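Local coordinates for protein yeast glycogen phosphorylase (Saccharomyces cerevisiae, PDB 1YGP) that belongs to the carbohydrate phosphorylase family of the GT-B clan and carries a bound pyridoxal-5'-phosphate, at residues A373-Q378 and L428-D433; H341-R346 and D359-Q364; L189-G194 and L329-F334; E440-K445 and D451-I456. One frame throughout, in Å; residues are numbered along the deposited sequence.

Contact 1 of 4, residues A373-Q378 and L428-D433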
# COMPACT_ATOMS: atom_id res chain seq x y z
N ALA A 373 4.00 12.32 -26.51
CA ALA A 373 3.75 11.05 -27.16
C ALA A 373 4.05 11.10 -28.65
O ALA A 373 4.52 10.11 -29.21
CB ALA A 373 2.30 10.65 -27.02
N ILE A 374 3.84 12.24 -29.33
CA ILE A 374 4.15 12.44 -30.76
C ILE A 374 5.66 12.27 -30.98
O ILE A 374 6.14 11.40 -31.72
CB ILE A 374 3.66 13.89 -31.16
CG1 ILE A 374 2.17 13.88 -31.34
CG2 ILE A 374 4.29 14.36 -32.44
CD1 ILE A 374 1.55 15.28 -31.17
N VAL A 375 6.43 13.07 -30.25
CA VAL A 375 7.87 13.11 -30.34
C VAL A 375 8.49 11.76 -29.96
O VAL A 375 9.54 11.37 -30.45
CB VAL A 375 8.35 14.23 -29.42
CG1 VAL A 375 9.84 14.40 -29.50
CG2 VAL A 375 7.76 15.53 -29.87
N GLU A 376 7.87 11.06 -29.02
CA GLU A 376 8.30 9.74 -28.59
C GLU A 376 8.01 8.68 -29.66
O GLU A 376 8.91 7.87 -29.89
CB GLU A 376 7.59 9.42 -27.29
CG GLU A 376 7.75 8.00 -26.74
CD GLU A 376 9.13 7.61 -26.25
OE1 GLU A 376 10.01 8.46 -26.11
OE2 GLU A 376 9.33 6.42 -25.99
N LEU A 377 6.84 8.65 -30.34
CA LEU A 377 6.60 7.65 -31.36
C LEU A 377 7.62 7.91 -32.45
O LEU A 377 8.30 6.96 -32.87
CB LEU A 377 5.19 7.73 -31.94
CG LEU A 377 4.78 6.68 -33.01
CD1 LEU A 377 5.15 5.28 -32.55
CD2 LEU A 377 3.29 6.77 -33.27
N GLN A 378 7.88 9.16 -32.84
CA GLN A 378 8.91 9.43 -33.83
C GLN A 378 10.27 8.92 -33.35
O GLN A 378 10.96 8.21 -34.10
CB GLN A 378 8.96 10.92 -34.10
CG GLN A 378 9.93 11.35 -35.18
CD GLN A 378 9.62 10.88 -36.58
OE1 GLN A 378 8.68 10.15 -36.86
NE2 GLN A 378 10.44 11.32 -37.53
N LEU A 428 14.52 16.83 -27.76
CA LEU A 428 14.78 18.17 -28.28
C LEU A 428 15.29 18.11 -29.73
O LEU A 428 14.90 18.92 -30.58
CB LEU A 428 15.85 18.90 -27.50
CG LEU A 428 15.59 20.36 -27.18
CD1 LEU A 428 16.92 20.94 -26.84
CD2 LEU A 428 15.02 21.16 -28.33
N GLU A 429 16.18 17.18 -30.05
CA GLU A 429 16.72 17.04 -31.39
C GLU A 429 15.58 16.82 -32.37
O GLU A 429 15.44 17.55 -33.36
CB GLU A 429 17.66 15.85 -31.43
CG GLU A 429 18.97 15.96 -30.69
CD GLU A 429 19.96 14.82 -30.94
OE1 GLU A 429 19.65 13.86 -31.67
OE2 GLU A 429 21.07 14.88 -30.41
N ILE A 430 14.69 15.88 -32.08
CA ILE A 430 13.59 15.60 -32.98
C ILE A 430 12.64 16.81 -33.05
O ILE A 430 12.16 17.12 -34.15
CB ILE A 430 12.90 14.28 -32.50
CG1 ILE A 430 13.91 13.15 -32.45
CG2 ILE A 430 11.84 13.84 -33.49
CD1 ILE A 430 13.43 11.79 -31.94
N ILE A 431 12.42 17.59 -31.98
CA ILE A 431 11.54 18.75 -32.10
C ILE A 431 12.17 19.79 -33.01
O ILE A 431 11.47 20.40 -33.82
CB ILE A 431 11.24 19.35 -30.71
CG1 ILE A 431 10.49 18.28 -29.92
CG2 ILE A 431 10.35 20.60 -30.80
CD1 ILE A 431 10.12 18.62 -28.46
N TYR A 432 13.49 19.98 -32.96
CA TYR A 432 14.13 20.90 -33.89
C TYR A 432 13.96 20.39 -35.32
O TYR A 432 13.56 21.17 -36.19
CB TYR A 432 15.60 21.05 -33.56
CG TYR A 432 15.87 22.02 -32.41
CD1 TYR A 432 14.92 22.98 -32.08
CD2 TYR A 432 17.09 21.99 -31.71
CE1 TYR A 432 15.16 23.92 -31.10
CE2 TYR A 432 17.33 22.93 -30.72
CZ TYR A 432 16.36 23.89 -30.42
OH TYR A 432 16.56 24.83 -29.43
N ASP A 433 14.15 19.09 -35.57
CA ASP A 433 13.96 18.55 -36.91
C ASP A 433 12.55 18.70 -37.46
O ASP A 433 12.37 19.20 -38.57
CB ASP A 433 14.30 17.08 -36.95
CG ASP A 433 15.78 16.74 -37.05
OD1 ASP A 433 16.65 17.57 -36.79
OD2 ASP A 433 16.06 15.59 -37.39
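V375 meets I431, and Q378 meets I430, where two helices cross almost at right angles, 97° between their directions and 9.8 Å between the axes of the segments. The tight part is small and entirely apolar. V375 takes the CG1 of I431 between its two methyls, with V375 CG2 at 3.9 Å and V375 CG1 at 4.0 Å from I431 CG1; the two side chains lie roughly perpendicular to each other. One turn further on, the Q378 chain offers its aliphatic part to I430: Q378 CG stands anti to the backbone N (chi1 -176°) and sits 3.6 Å from I430 CG2. The chain then bends at chi2, and the amide goes on to helix 389-399, where its NE2 makes a weak hydrogen bond to the carbonyl of W389.

The other side of helix 428-433 is looser. E429 and Y432 are partly exposed and take no part in the seam, E429 making a salt bridge with R426, while L428 points away from it and touches F420 of helix 417-423. Helix 372-384 belongs to the connection between the neighbouring parallel strands 361-366 and 400-404, so this is a helix laid across a beta-alpha-beta crossover of the kind that builds the Rossmann-like domains of GT-B proteins.

Contact 2 of 4, residues H341-R346 and D359-Q364. With PO4 (phosphate ion), chain C.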
# COMPACT_ATOMS: atom_id res chain seq x y z
N HIS A 341 4.88 2.80 -25.13
CA HIS A 341 5.54 1.51 -25.11
C HIS A 341 4.54 0.36 -25.10
O HIS A 341 4.72 -0.64 -25.81
CB HIS A 341 6.41 1.40 -23.89
CG HIS A 341 7.21 0.12 -23.81
ND1 HIS A 341 6.79 -1.14 -23.78
CD2 HIS A 341 8.59 0.09 -23.74
CE1 HIS A 341 7.84 -1.93 -23.69
NE2 HIS A 341 8.91 -1.18 -23.67
N ASP A 342 3.53 0.48 -24.24
CA ASP A 342 2.54 -0.57 -24.10
C ASP A 342 1.70 -0.60 -25.38
O ASP A 342 1.41 -1.68 -25.88
CB ASP A 342 1.74 -0.26 -22.83
CG ASP A 342 0.81 -1.37 -22.39
OD1 ASP A 342 1.09 -2.54 -22.56
OD2 ASP A 342 -0.25 -1.08 -21.86
N ILE A 343 1.42 0.57 -25.99
CA ILE A 343 0.67 0.66 -27.24
C ILE A 343 1.47 0.06 -28.39
O ILE A 343 0.87 -0.59 -29.23
CB ILE A 343 0.33 2.16 -27.47
CG1 ILE A 343 -0.78 2.53 -26.49
CG2 ILE A 343 -0.06 2.46 -28.92
CD1 ILE A 343 -0.89 4.05 -26.24
N LEU A 344 2.79 0.17 -28.52
CA LEU A 344 3.51 -0.49 -29.59
C LEU A 344 3.74 -1.98 -29.31
O LEU A 344 3.82 -2.79 -30.25
CB LEU A 344 4.85 0.16 -29.83
CG LEU A 344 4.96 1.67 -29.82
CD1 LEU A 344 6.30 2.07 -30.38
CD2 LEU A 344 3.89 2.29 -30.70
N ARG A 345 3.85 -2.41 -28.04
CA ARG A 345 4.10 -3.82 -27.73
C ARG A 345 2.93 -4.67 -28.23
O ARG A 345 3.09 -5.66 -28.95
CB ARG A 345 4.24 -4.04 -26.23
CG ARG A 345 4.65 -5.49 -26.06
CD ARG A 345 4.34 -6.23 -24.78
NE ARG A 345 2.92 -6.25 -24.56
CZ ARG A 345 2.40 -5.40 -23.68
NH1 ARG A 345 3.19 -4.54 -23.00
NH2 ARG A 345 1.08 -5.37 -23.52
N ARG A 346 1.74 -4.23 -27.87
CA ARG A 346 0.51 -4.88 -28.27
C ARG A 346 0.47 -4.94 -29.80
O ARG A 346 0.15 -6.00 -30.34
CB ARG A 346 -0.62 -4.07 -27.69
CG ARG A 346 -1.97 -4.72 -27.83
CD ARG A 346 -3.03 -3.99 -27.02
NE ARG A 346 -2.67 -4.01 -25.61
CZ ARG A 346 -2.49 -2.88 -24.94
NH1 ARG A 346 -2.63 -1.69 -25.53
NH2 ARG A 346 -2.07 -2.94 -23.67
N ASP A 359 -3.66 2.48 -39.56
CA ASP A 359 -4.92 1.80 -39.82
C ASP A 359 -5.37 1.04 -38.58
O ASP A 359 -6.53 0.62 -38.49
CB ASP A 359 -4.73 0.86 -41.01
CG ASP A 359 -4.26 1.59 -42.26
OD1 ASP A 359 -4.94 2.52 -42.70
OD2 ASP A 359 -3.21 1.24 -42.80
N GLN A 360 -4.48 0.80 -37.62
CA GLN A 360 -4.83 0.07 -36.42
C GLN A 360 -4.82 0.89 -35.13
O GLN A 360 -5.52 0.52 -34.19
CB GLN A 360 -3.89 -1.11 -36.25
CG GLN A 360 -3.93 -2.12 -37.38
CD GLN A 360 -5.27 -2.84 -37.52
OE1 GLN A 360 -5.71 -3.53 -36.61
NE2 GLN A 360 -5.98 -2.72 -38.63
N VAL A 361 -4.12 2.00 -34.97
CA VAL A 361 -4.09 2.69 -33.70
C VAL A 361 -4.62 4.10 -33.86
O VAL A 361 -4.18 4.78 -34.77
CB VAL A 361 -2.64 2.74 -33.17
CG1 VAL A 361 -2.58 3.45 -31.84
CG2 VAL A 361 -2.13 1.35 -32.96
N ALA A 362 -5.52 4.58 -33.00
CA ALA A 362 -5.96 5.98 -33.03
C ALA A 362 -5.59 6.55 -31.66
O ALA A 362 -6.07 6.00 -30.67
CB ALA A 362 -7.47 6.05 -33.19
N ILE A 363 -4.74 7.56 -31.45
CA ILE A 363 -4.43 8.04 -30.11
C ILE A 363 -4.97 9.45 -29.98
O ILE A 363 -4.63 10.33 -30.79
CB ILE A 363 -2.88 8.04 -29.82
CG1 ILE A 363 -2.22 6.69 -30.15
CG2 ILE A 363 -2.66 8.38 -28.33
CD1 ILE A 363 -0.70 6.60 -29.84
N GLN A 364 -5.81 9.71 -28.98
CA GLN A 364 -6.39 11.03 -28.80
C GLN A 364 -5.66 11.82 -27.72
O GLN A 364 -5.48 11.35 -26.60
CB GLN A 364 -7.85 10.90 -28.43
CG GLN A 364 -8.61 12.21 -28.53
CD GLN A 364 -8.67 12.77 -29.94
OE1 GLN A 364 -9.09 12.12 -30.89
NE2 GLN A 364 -8.29 14.01 -30.18
P PO4 C . -2.05 -7.16 -24.06
O1 PO4 C . -3.24 -6.91 -24.89
O2 PO4 C . -2.06 -6.18 -22.95
O3 PO4 C . -2.07 -8.54 -23.51
O4 PO4 C . -0.82 -7.00 -24.87
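I343 has chi1 at -74°, which turns CG2 anti to its backbone N and out toward the strand; V361, with its CG1 likewise anti (chi1 180°), comes to meet it. I343 CG2 lies 4.0 Å from V361 CG1 and 4.3 Å from I363 CD1, so one methyl of the helix covers two alternate residues of strand 361-364. These three buried aliphatic residues are the whole contact between the segments, and Y100 on the adjacent strand 98-102 packs against both I343 and V361.

The polar work is done on another side of the helix. R345 and R346 both leave the backbone extended and then bend at chi3, in opposite senses, and their guanidinium groups close on a phosphate ion that probably came from the crystallisation liquor. R345 NH2 reaches phosphate O4 at 2.8 Å in a nearly straight bond (170°), and R346 NE holds phosphate O1 at 3.0 Å; the phosphorus lies in the plane of each group, at its edge. D342 completes a salt-bridge network: its OD1 takes weak bonds from R345, while R346 NH2 approaches D342 OD2 at 3.2 Å from above the carboxylate plane. R278 and Y187 share that OD2. Such a cluster, with D342 steadying two arginines, would probably suit an anion, and the phosphate marks where one can sit.

Contact 3 of 4, residues L189-G194 and L329-F334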
# COMPACT_ATOMS: atom_id res chain seq x y z
N LEU A 189 -2.16 8.26 -14.84
CA LEU A 189 -1.23 8.05 -13.73
C LEU A 189 -2.00 7.69 -12.47
O LEU A 189 -3.15 8.07 -12.29
CB LEU A 189 -0.44 9.31 -13.50
CG LEU A 189 0.51 9.70 -14.60
CD1 LEU A 189 0.79 11.20 -14.59
CD2 LEU A 189 1.75 8.87 -14.42
N ARG A 190 -1.43 6.91 -11.57
CA ARG A 190 -2.14 6.48 -10.39
C ARG A 190 -1.60 7.38 -9.30
O ARG A 190 -0.60 7.07 -8.66
CB ARG A 190 -1.81 5.03 -10.14
CG ARG A 190 -2.83 4.37 -9.25
CD ARG A 190 -2.36 2.97 -8.91
NE ARG A 190 -1.41 3.02 -7.82
CZ ARG A 190 -1.63 2.41 -6.66
NH1 ARG A 190 -2.74 1.71 -6.41
NH2 ARG A 190 -0.72 2.54 -5.71
N TYR A 191 -2.22 8.53 -9.08
CA TYR A 191 -1.76 9.45 -8.05
C TYR A 191 -1.96 8.84 -6.67
O TYR A 191 -3.08 8.39 -6.39
CB TYR A 191 -2.54 10.72 -8.19
CG TYR A 191 -2.31 11.33 -9.56
CD1 TYR A 191 -1.12 12.00 -9.84
CD2 TYR A 191 -3.29 11.22 -10.54
CE1 TYR A 191 -0.92 12.54 -11.10
CE2 TYR A 191 -3.09 11.77 -11.80
CZ TYR A 191 -1.91 12.42 -12.07
OH TYR A 191 -1.70 12.97 -13.33
N GLU A 192 -0.95 8.78 -5.79
CA GLU A 192 -1.19 8.26 -4.44
C GLU A 192 -2.07 9.17 -3.61
O GLU A 192 -2.91 8.73 -2.83
CB GLU A 192 0.04 8.11 -3.57
CG GLU A 192 1.05 7.05 -3.92
CD GLU A 192 0.50 5.64 -3.83
OE1 GLU A 192 0.38 5.11 -2.72
OE2 GLU A 192 0.19 5.10 -4.90
N TYR A 193 -1.84 10.46 -3.75
CA TYR A 193 -2.49 11.41 -2.88
C TYR A 193 -3.47 12.36 -3.51
O TYR A 193 -3.83 13.35 -2.88
CB TYR A 193 -1.38 12.17 -2.14
CG TYR A 193 -0.42 11.26 -1.39
CD1 TYR A 193 -0.84 10.61 -0.23
CD2 TYR A 193 0.86 11.06 -1.87
CE1 TYR A 193 0.02 9.75 0.45
CE2 TYR A 193 1.72 10.20 -1.20
CZ TYR A 193 1.30 9.55 -0.04
OH TYR A 193 2.17 8.73 0.66
N GLY A 194 -3.93 12.14 -4.73
CA GLY A 194 -4.91 13.04 -5.33
C GLY A 194 -4.26 14.35 -5.72
O GLY A 194 -3.06 14.36 -6.02
N LEU A 329 7.22 18.21 -16.22
CA LEU A 329 7.66 17.65 -17.48
C LEU A 329 8.04 16.18 -17.32
O LEU A 329 7.63 15.34 -18.13
CB LEU A 329 8.85 18.45 -18.01
CG LEU A 329 9.31 18.14 -19.46
CD1 LEU A 329 8.17 18.34 -20.47
CD2 LEU A 329 10.48 19.04 -19.79
N LYS A 330 8.71 15.86 -16.22
CA LYS A 330 9.19 14.52 -15.87
C LYS A 330 8.03 13.53 -15.80
O LYS A 330 8.06 12.45 -16.38
CB LYS A 330 9.92 14.68 -14.54
CG LYS A 330 11.07 13.74 -14.24
CD LYS A 330 11.89 14.51 -13.22
CE LYS A 330 13.21 13.83 -12.86
NZ LYS A 330 13.94 14.67 -11.93
N GLN A 331 6.96 13.95 -15.15
CA GLN A 331 5.73 13.19 -15.02
C GLN A 331 5.04 13.00 -16.37
O GLN A 331 4.69 11.88 -16.74
CB GLN A 331 4.90 13.99 -14.01
CG GLN A 331 3.50 13.59 -13.64
CD GLN A 331 2.98 14.46 -12.48
OE1 GLN A 331 2.56 15.60 -12.67
NE2 GLN A 331 2.96 14.01 -11.24
N GLN A 332 4.89 14.06 -17.18
CA GLN A 332 4.26 13.99 -18.50
C GLN A 332 5.08 13.12 -19.45
O GLN A 332 4.52 12.39 -20.29
CB GLN A 332 4.13 15.38 -19.12
CG GLN A 332 3.23 16.34 -18.36
CD GLN A 332 2.96 17.65 -19.07
OE1 GLN A 332 1.89 18.26 -18.92
NE2 GLN A 332 3.86 18.17 -19.89
N TYR A 333 6.42 13.12 -19.32
CA TYR A 333 7.19 12.20 -20.13
C TYR A 333 6.92 10.78 -19.65
O TYR A 333 6.45 10.01 -20.48
CB TYR A 333 8.70 12.47 -20.05
CG TYR A 333 9.45 11.53 -20.98
CD1 TYR A 333 8.92 11.21 -22.24
CD2 TYR A 333 10.62 10.91 -20.56
CE1 TYR A 333 9.54 10.27 -23.05
CE2 TYR A 333 11.26 9.97 -21.37
CZ TYR A 333 10.70 9.65 -22.60
OH TYR A 333 11.27 8.68 -23.40
N PHE A 334 7.12 10.41 -18.37
CA PHE A 334 6.87 9.07 -17.80
C PHE A 334 5.56 8.41 -18.29
O PHE A 334 5.53 7.29 -18.80
CB PHE A 334 6.90 9.25 -16.28
CG PHE A 334 6.51 8.04 -15.46
CD1 PHE A 334 7.41 6.99 -15.28
CD2 PHE A 334 5.22 7.95 -14.92
CE1 PHE A 334 7.02 5.86 -14.58
CE2 PHE A 334 4.84 6.81 -14.22
CZ PHE A 334 5.74 5.75 -14.05
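L189 reaches the helix with both of its terminal methyls, one for each of two residues a turn apart. With CG placed beside the backbone N (chi1 -67°), the leucine forks so that L189 CD1 rests 3.7 Å from Q331 CG, while L189 CD2 comes to the rim of the F334 ring, 3.6 Å from its CD2 and 3.7 Å from its CE2. That methyl lies in the plane of the phenyl ring, so F334 presents an edge here and not a face.

Q331 is fully stretched: CG is anti to the backbone N (chi1 176°), and the chain continues straight beyond it. This makes its methylenes a rod that L189 crosses at a slant, and carries the amide past the leucine to Y191. There Q331 NE2 stands at the edge of the tyrosine ring, 4.2 Å from Y191 CE1, with amide and ring planes 89° apart. NE2 is hydrogen-bonded to the carbonyls of I311 and V314, which probably holds the amide in this rotation; the tyrosine hydroxyl in turn bonds to the carbonyl of L104. L189 also backs the tyrosine, its CB lying 3.7 Å above one face of the Y191 ring, toward the rim.

The contact thus joins the end of strand 184-189, and the loop leading on from it, to helix 322-350. Helix 303-313 lines the seam through I311 and T312, and F334 continues onto W280 and A282 of strand 274-284 and onto V230 and F232 of strand 221-232.

Contact 4 of 4, residues E440-K445 and D451-I456. Unlike the reference sequence in segment 440-445: E440 (reference Gln).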
# COMPACT_ATOMS: atom_id res chain seq x y z
N GLU A 440 9.99 24.71 -43.65
CA GLU A 440 10.30 24.64 -45.07
C GLU A 440 8.97 24.57 -45.79
O GLU A 440 8.67 25.44 -46.61
CB GLU A 440 11.08 23.41 -45.46
CG GLU A 440 12.57 23.55 -45.28
CD GLU A 440 13.37 22.37 -45.83
OE1 GLU A 440 12.79 21.41 -46.37
OE2 GLU A 440 14.60 22.41 -45.72
N ASP A 441 8.12 23.61 -45.46
CA ASP A 441 6.83 23.48 -46.09
C ASP A 441 6.02 24.77 -46.09
O ASP A 441 5.33 25.07 -47.06
CB ASP A 441 6.06 22.39 -45.39
CG ASP A 441 6.55 21.00 -45.74
OD1 ASP A 441 7.76 20.77 -45.79
OD2 ASP A 441 5.69 20.15 -45.97
N VAL A 442 6.16 25.57 -45.03
CA VAL A 442 5.45 26.82 -44.96
C VAL A 442 6.09 27.75 -45.96
O VAL A 442 5.35 28.37 -46.74
CB VAL A 442 5.51 27.47 -43.56
CG1 VAL A 442 4.68 28.74 -43.54
CG2 VAL A 442 4.89 26.55 -42.53
N ALA A 443 7.41 27.81 -46.01
CA ALA A 443 8.08 28.71 -46.95
C ALA A 443 7.72 28.41 -48.42
O ALA A 443 7.49 29.30 -49.24
CB ALA A 443 9.58 28.60 -46.75
N LYS A 444 7.59 27.13 -48.74
CA LYS A 444 7.19 26.73 -50.07
C LYS A 444 5.72 27.03 -50.33
O LYS A 444 5.32 27.11 -51.50
CB LYS A 444 7.44 25.23 -50.26
N LYS A 445 4.87 27.19 -49.32
CA LYS A 445 3.48 27.51 -49.57
C LYS A 445 3.29 29.01 -49.54
O LYS A 445 2.37 29.52 -50.18
CB LYS A 445 2.55 26.92 -48.51
N ASP A 451 7.38 37.13 -41.51
CA ASP A 451 6.77 37.12 -40.18
C ASP A 451 5.95 35.86 -39.91
O ASP A 451 5.96 35.39 -38.77
CB ASP A 451 5.88 38.36 -40.02
CG ASP A 451 6.67 39.67 -40.12
OD1 ASP A 451 7.36 40.04 -39.16
OD2 ASP A 451 6.61 40.31 -41.17
N LEU A 452 5.29 35.26 -40.91
CA LEU A 452 4.51 34.03 -40.76
C LEU A 452 5.44 32.96 -40.19
O LEU A 452 5.09 32.30 -39.22
CB LEU A 452 4.01 33.47 -42.08
CG LEU A 452 2.67 32.76 -42.24
CD1 LEU A 452 2.79 31.86 -43.43
CD2 LEU A 452 2.29 31.91 -41.06
N LEU A 453 6.64 32.84 -40.73
CA LEU A 453 7.55 31.81 -40.31
C LEU A 453 7.83 31.99 -38.84
O LEU A 453 7.73 31.02 -38.09
CB LEU A 453 8.83 31.89 -41.13
CG LEU A 453 9.21 30.58 -41.83
CD1 LEU A 453 8.12 30.19 -42.81
CD2 LEU A 453 10.51 30.76 -42.61
N SER A 454 8.01 33.23 -38.39
CA SER A 454 8.24 33.47 -36.97
C SER A 454 7.01 33.12 -36.16
O SER A 454 7.15 32.44 -35.15
CB SER A 454 8.55 34.92 -36.67
N ARG A 455 5.82 33.49 -36.59
CA ARG A 455 4.61 33.26 -35.82
C ARG A 455 4.17 31.81 -35.70
O ARG A 455 3.71 31.37 -34.64
CB ARG A 455 3.42 34.01 -36.39
CG ARG A 455 3.44 35.53 -36.37
CD ARG A 455 2.03 36.08 -36.62
NE ARG A 455 1.42 35.49 -37.81
CZ ARG A 455 1.63 35.96 -39.04
NH1 ARG A 455 2.40 37.02 -39.26
NH2 ARG A 455 1.11 35.28 -40.06
N ILE A 456 4.26 31.07 -36.79
CA ILE A 456 3.75 29.72 -36.85
C ILE A 456 4.78 28.74 -36.29
O ILE A 456 4.46 27.55 -36.15
CB ILE A 456 3.34 29.51 -38.36
CG1 ILE A 456 2.17 28.55 -38.41
CG2 ILE A 456 4.50 28.96 -39.22
CD1 ILE A 456 1.57 28.34 -39.82
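V442 is the bump and L452, L453 and I456 make the hollow that receives it. The valine's CB is directed toward the second helix, and its CA and that of L453 are the nearest across the pair, 7.1 Å apart. Each branch has its own wall. With CG1 anti to the backbone N (chi1 -177°), V442 CG1 settles between two leucine methyls, 3.6 Å from L452 CD1 and 3.8 Å from L453 CD1. V442 CG2 takes the other direction and meets I456 CG2 at 4.1 Å, one turn along the same helix face. The valine runs alongside L453 in the opposite sense, and meets L452 and I456 at a slant.

L453 makes the return move. Its CB does not head for the first helix, but the end of the side chain comes nearer, and L453 CD1 lies 4.1 Å from the backbone N of A443, the residue after V442. A443 CB stands 4.5 Å from L453 CD1, at the margin of the contact. This flank is the less buried one, since A443 and L453 are both partly exposed, while V442, L452 and I456 are closed in. Helix 498-504 adds to the packing: D499 touches L452 and I456, and F500 packs on I456. D499 also forms a salt bridge with R455.

The two axes pass 10.1 Å apart at 147°, and only five residues separate the segments: this is an alpha-alpha hairpin, in which the chain reverses after the long helix 425-445 and the short helix 451-456 runs back against its end, roughly antiparallel.

How the contacts relate
Contacts 1, 2 and 3 form one connected region: L377 CD1 of contact 1 packs 3.7 Å from L344 CD2 of contact 2, and E376 OE1 of contact 1 probably hydrogen-bonds Y333 OH of contact 3 at 3.0 Å. Their touching residues are all buried, whereas contact 4 includes the partly exposed A443 and L453. Helix 322-350 serves contacts 2 and 3, while helix 425-445 runs from contact 1 out to contact 4. The centre of contact 3 is nearest the chain centre, about 16 Å, and that of contact 4 farthest, about 36 Å. All four meet through apolar groups, but contact 3 adds a buried amide held by carbonyls, and contact 2 borders a charged, anion-holding cluster.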